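PDB 4DNH: dihydrodipicolinate synthase family protein from Sinorhizobium meliloti, which is of unknown function but adopts a TIM-barrel fold and is possibly an enzyme. Local coordinates for residues Ala160-Ala165 and Glu169-Val174; Glu291-Gly294 and Glu300-Glu303. One frame throughout, in Å; residues are numbered along the deposited sequence.

Contact 1: residues Ala160-Ala165 and Glu169-Val174; sequences ALAAAA and EDYIRV
The carboxylate of Asp170, which lies against Ala165, is held at both oxygens. Its OD1 forms a salt bridge to Arg173 NH2 at 3.4 Å, roughly one helical turn further along the same helix, while OD2 accepts the backbone N-H of Lys166, the residue just after Ala165. That second bond pins the carboxylate beside the end of the first helix, and Asp170 OD2 comes within 3.6 Å of Ala165 CA. Glu169 CB lies over the outer part of one face of the Arg173 guanidinium.

The rest of the interface is apolar and centres on Tyr171. With CG beside its own backbone N (chi1 -69°), the ring reaches segment 160-165, where it meets Leu161 in the helix and Ala165 just past its end. Ala165 CB touches CE1 of the tyrosine at 3.4 Å, a snug fit, and Leu161 CD2 lies 3.7 Å from Tyr171 CD2. Both methyls approach the ring obliquely. The phenol oxygen carries on past them, and Tyr171 OH ends 3.5 Å from Ala162 CA. Leu161 has CG anti to its backbone N (chi1 -179°), which directs it toward helix 168-181, and its CD1 meets Val174 CG2 tip to tip at 3.9 Å. Tyr202 packs edge-to-face with Tyr171, and Ile132 of helix 132-148 lies against Asp170 and Val174.

The short axes run at 142° to each other, 10.5 Å apart at closest. These are two helices joined by a tight turn, together making the helical part of the beta-alpha-beta crossover between strands 153-155 and 186-191 of the TIM barrel.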
loop_
_atom_site.group_PDB
_atom_site.type_symbol
_atom_site.label_atom_id
_atom_site.label_comp_id
_atom_site.label_asym_id
_atom_site.label_seq_id
_atom_site.Cartn_x
_atom_site.Cartn_y
_atom_site.Cartn_z
ATOM N N ALA A 160 8.206 -12.778 -13.452
ATOM C CA ALA A 160 8.765 -13.559 -14.570
ATOM C C ALA A 160 9.975 -12.881 -15.216
ATOM O O ALA A 160 10.906 -13.556 -15.686
ATOM C CB ALA A 160 7.698 -13.828 -15.620
ATOM N N LEU A 161 9.944 -11.549 -15.240
ATOM C CA LEU A 161 11.036 -10.742 -15.769
ATOM C C LEU A 161 12.269 -10.773 -14.848
ATOM O O LEU A 161 13.397 -10.935 -15.337
ATOM C CB LEU A 161 10.567 -9.310 -16.056
ATOM C CG LEU A 161 11.574 -8.314 -16.653
ATOM C CD1 LEU A 161 12.040 -8.685 -18.057
ATOM C CD2 LEU A 161 10.994 -6.914 -16.635
ATOM N N ALA A 162 12.057 -10.666 -13.530
ATOM C CA ALA A 162 13.163 -10.789 -12.554
ATOM C C ALA A 162 13.941 -12.120 -12.663
ATOM O O ALA A 162 15.115 -12.181 -12.316
ATOM C CB ALA A 162 12.670 -10.568 -11.130
ATOM N N ALA A 163 13.266 -13.165 -13.150
ATOM C CA ALA A 163 13.848 -14.492 -13.359
ATOM C C ALA A 163 14.347 -14.722 -14.785
ATOM O O ALA A 163 15.204 -15.565 -15.008
ATOM C CB ALA A 163 12.838 -15.565 -12.984
ATOM N N ALA A 164 13.812 -13.992 -15.755
ATOM C CA ALA A 164 14.242 -14.189 -17.143
ATOM C C ALA A 164 15.339 -13.217 -17.585
ATOM O O ALA A 164 16.169 -13.562 -18.426
ATOM C CB ALA A 164 13.054 -14.125 -18.092
ATOM N N ALA A 165 15.341 -12.013 -17.015
ATOM C CA ALA A 165 16.257 -10.943 -17.429
ATOM C C ALA A 165 17.727 -11.340 -17.307
ATOM O O ALA A 165 18.173 -11.773 -16.254
ATOM C CB ALA A 165 15.985 -9.676 -16.630
ATOM N N GLU A 169 19.605 -4.633 -19.878
ATOM C CA GLU A 169 19.106 -4.370 -21.232
ATOM C C GLU A 169 17.711 -4.943 -21.507
ATOM O O GLU A 169 16.959 -4.399 -22.317
ATOM C CB GLU A 169 20.124 -4.826 -22.294
ATOM C CG GLU A 169 20.283 -6.337 -22.481
ATOM C CD GLU A 169 21.028 -7.036 -21.352
ATOM O OE1 GLU A 169 21.903 -6.412 -20.710
ATOM O OE2 GLU A 169 20.738 -8.227 -21.111
ATOM N N ASP A 170 17.368 -6.029 -20.822
ATOM C CA ASP A 170 16.044 -6.626 -20.942
ATOM C C ASP A 170 14.965 -5.766 -20.268
ATOM O O ASP A 170 13.842 -5.650 -20.765
ATOM C CB ASP A 170 16.052 -8.052 -20.385
ATOM C CG ASP A 170 16.837 -9.017 -21.260
ATOM O OD1 ASP A 170 16.858 -8.837 -22.498
ATOM O OD2 ASP A 170 17.427 -9.969 -20.714
ATOM N N TYR A 171 15.313 -5.146 -19.149
ATOM C CA TYR A 171 14.400 -4.210 -18.510
ATOM C C TYR A 171 14.166 -3.002 -19.396
ATOM O O TYR A 171 13.053 -2.494 -19.470
ATOM C CB TYR A 171 14.949 -3.753 -17.169
ATOM C CG TYR A 171 14.958 -4.835 -16.136
ATOM C CD1 TYR A 171 16.046 -5.705 -16.013
ATOM C CD2 TYR A 171 13.871 -5.002 -15.286
ATOM C CE1 TYR A 171 16.048 -6.705 -15.064
ATOM C CE2 TYR A 171 13.863 -5.995 -14.337
ATOM C CZ TYR A 171 14.952 -6.840 -14.228
ATOM O OH TYR A 171 14.923 -7.816 -13.267
ATOM N N ILE A 172 15.223 -2.537 -20.055
ATOM C CA ILE A 172 15.121 -1.381 -20.936
ATOM C C ILE A 172 14.151 -1.688 -22.081
ATOM O O ILE A 172 13.260 -0.894 -22.348
ATOM C CB ILE A 172 16.512 -0.903 -21.434
ATOM C CG1 ILE A 172 17.273 -0.228 -20.289
ATOM C CG2 ILE A 172 16.377 0.079 -22.590
ATOM C CD1 ILE A 172 18.779 -0.403 -20.336
ATOM N N ARG A 173 14.312 -2.852 -22.716
ATOM C CA ARG A 173 13.476 -3.258 -23.855
ATOM C C ARG A 173 12.010 -3.468 -23.480
ATOM O O ARG A 173 11.112 -3.027 -24.204
ATOM C CB ARG A 173 14.025 -4.523 -24.518
ATOM C CG ARG A 173 15.155 -4.267 -25.504
ATOM C CD ARG A 173 15.973 -5.528 -25.730
ATOM N NE ARG A 173 17.408 -5.245 -25.828
ATOM C CZ ARG A 173 18.377 -6.137 -25.621
ATOM N NH1 ARG A 173 19.649 -5.774 -25.735
ATOM N NH2 ARG A 173 18.086 -7.391 -25.295
ATOM N N VAL A 174 11.778 -4.143 -22.355
ATOM C CA VAL A 174 10.427 -4.431 -21.885
ATOM C C VAL A 174 9.694 -3.134 -21.565
ATOM O O VAL A 174 8.637 -2.865 -22.137
ATOM C CB VAL A 174 10.430 -5.420 -20.695
ATOM C CG1 VAL A 174 9.101 -5.407 -19.955
ATOM C CG2 VAL A 174 10.735 -6.827 -21.191
#

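Contact 2: residues Glu291-Gly294 and Glu300-Glu303; sequences EALG and EFFE
One face of the Phe301 ring carries Leu293, whose CG sits 4.1 Å from the ring centroid and 27° off the normal, a CH-pi contact. At the ring's edge, in its plane, is CE1 of the next residue, Phe302. From the side of Phe302 the same meeting puts Phe301 CD2 3.9 Å above the plane of its ring, over the centre. One ring thus has its edge set on the face of the other.

Leucine and phenylalanine lie side by side and point the same way out of the two helices. Leu293 CB approaches Phe301 CD1 to 3.6 Å, and further out Leu293 CD1 is just as near to Phe301 CE1. Phe301 has CG anti to its backbone N (chi1 174°), which stands the ring up alongside the leucine.

These two segments form a helical hairpin: helix 283-294, which comes after the last barrel strand 273-276 and the short helix 278-281, turns through a short linker into helix 298-305. Ala292 lets the two backbones come close, with its CA 5.4 Å from Phe301 CA. The alanine CB rests 3.8 Å from Phe301 N and also touches Glu300 CB, at the margin of the interface. Beyond CG the Glu300 chain is extended, and its OE1 forms a salt bridge with Arg297 in the linker.

Replacing Phe301 by an alanine here would probably strip Leu293 of its aromatic platform and open a gap between the helices, while the Phe302 ring would lose the edge resting on its face. Helix 260-265 adds to the apolar surroundings, Ile264 meeting Leu293 and Ala265 touching both phenylalanines.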
loop_
_atom_site.group_PDB
_atom_site.type_symbol
_atom_site.label_atom_id
_atom_site.label_comp_id
_atom_site.label_asym_id
_atom_site.label_seq_id
_atom_site.Cartn_x
_atom_site.Cartn_y
_atom_site.Cartn_z
ATOM N N GLU A 291 -3.963 17.970 5.225
ATOM C CA GLU A 291 -4.648 19.253 5.217
ATOM C C GLU A 291 -3.785 20.333 5.867
ATOM O O GLU A 291 -3.608 21.414 5.300
ATOM C CB GLU A 291 -6.006 19.171 5.907
ATOM C CG GLU A 291 -6.784 20.480 5.818
ATOM C CD GLU A 291 -8.021 20.523 6.704
ATOM O OE1 GLU A 291 -8.345 19.511 7.365
ATOM O OE2 GLU A 291 -8.675 21.585 6.741
ATOM N N ALA A 292 -3.253 20.037 7.052
ATOM C CA ALA A 292 -2.362 20.964 7.757
ATOM C C ALA A 292 -1.133 21.342 6.909
ATOM O O ALA A 292 -0.788 22.520 6.812
ATOM C CB ALA A 292 -1.943 20.390 9.102
ATOM N N LEU A 293 -0.501 20.346 6.280
ATOM C CA LEU A 293 0.624 20.576 5.365
ATOM C C LEU A 293 0.244 21.490 4.198
ATOM O O LEU A 293 1.022 22.381 3.825
ATOM C CB LEU A 293 1.128 19.253 4.812
ATOM C CG LEU A 293 2.602 19.011 4.497
ATOM C CD1 LEU A 293 2.700 17.831 3.545
ATOM C CD2 LEU A 293 3.327 20.210 3.920
ATOM N N GLY A 294 -0.940 21.258 3.626
ATOM C CA GLY A 294 -1.489 22.088 2.554
ATOM C C GLY A 294 -1.863 23.493 3.010
ATOM O O GLY A 294 -1.956 24.412 2.196
ATOM N N GLU A 300 1.645 21.363 12.809
ATOM C CA GLU A 300 0.533 20.448 13.086
ATOM C C GLU A 300 0.621 19.136 12.282
ATOM O O GLU A 300 0.267 18.068 12.790
ATOM C CB GLU A 300 -0.822 21.131 12.909
ATOM C CG GLU A 300 -1.877 20.609 13.878
ATOM C CD GLU A 300 -3.307 20.967 13.481
ATOM O OE1 GLU A 300 -3.527 22.053 12.900
ATOM O OE2 GLU A 300 -4.221 20.156 13.770
ATOM N N PHE A 301 1.107 19.223 11.045
ATOM C CA PHE A 301 1.439 18.049 10.250
ATOM C C PHE A 301 2.218 17.010 11.065
ATOM O O PHE A 301 1.779 15.849 11.179
ATOM C CB PHE A 301 2.241 18.471 9.020
ATOM C CG PHE A 301 2.768 17.319 8.196
ATOM C CD1 PHE A 301 1.965 16.699 7.246
ATOM C CD2 PHE A 301 4.090 16.880 8.345
ATOM C CE1 PHE A 301 2.460 15.662 6.467
ATOM C CE2 PHE A 301 4.589 15.837 7.575
ATOM C CZ PHE A 301 3.776 15.230 6.635
ATOM N N PHE A 302 3.357 17.427 11.631
ATOM C CA PHE A 302 4.208 16.538 12.425
ATOM C C PHE A 302 3.548 16.110 13.736
ATOM O O PHE A 302 3.670 14.953 14.130
ATOM C CB PHE A 302 5.581 17.168 12.707
ATOM C CG PHE A 302 6.501 17.208 11.510
ATOM C CD1 PHE A 302 7.014 16.035 10.962
ATOM C CD2 PHE A 302 6.873 18.430 10.943
ATOM C CE1 PHE A 302 7.857 16.066 9.864
ATOM C CE2 PHE A 302 7.724 18.475 9.840
ATOM C CZ PHE A 302 8.215 17.287 9.302
ATOM N N GLU A 303 2.851 17.034 14.399
ATOM C CA GLU A 303 2.110 16.723 15.625
ATOM C C GLU A 303 1.127 15.576 15.407
ATOM O O GLU A 303 0.947 14.741 16.289
ATOM C CB GLU A 303 1.330 17.944 16.120
ATOM C CG GLU A 303 2.121 18.920 16.978
ATOM C CD GLU A 303 1.355 20.210 17.270
ATOM O OE1 GLU A 303 0.128 20.256 17.005
ATOM O OE2 GLU A 303 1.978 21.182 17.762
#

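In the fold
Contact 1 and contact 2 lie on opposite sides of the chain's centre, with their own centres 41 Å apart and their nearest atoms about 31 Å apart. They come in series along the chain. Contact 1 pairs helices 159-164 and 168-181, which follow the fourth strand of the eight-stranded parallel barrel; contact 2 pairs helices 283-294 and 298-305, which come after the eighth strand, 273-276. Both therefore join consecutive helices through a short turn. The two pairs thus pack separate parts of the helical surroundings of one closed sheet, one within a crossover connection between barrel strands and the other after the last strand, and neither contacts the other directly.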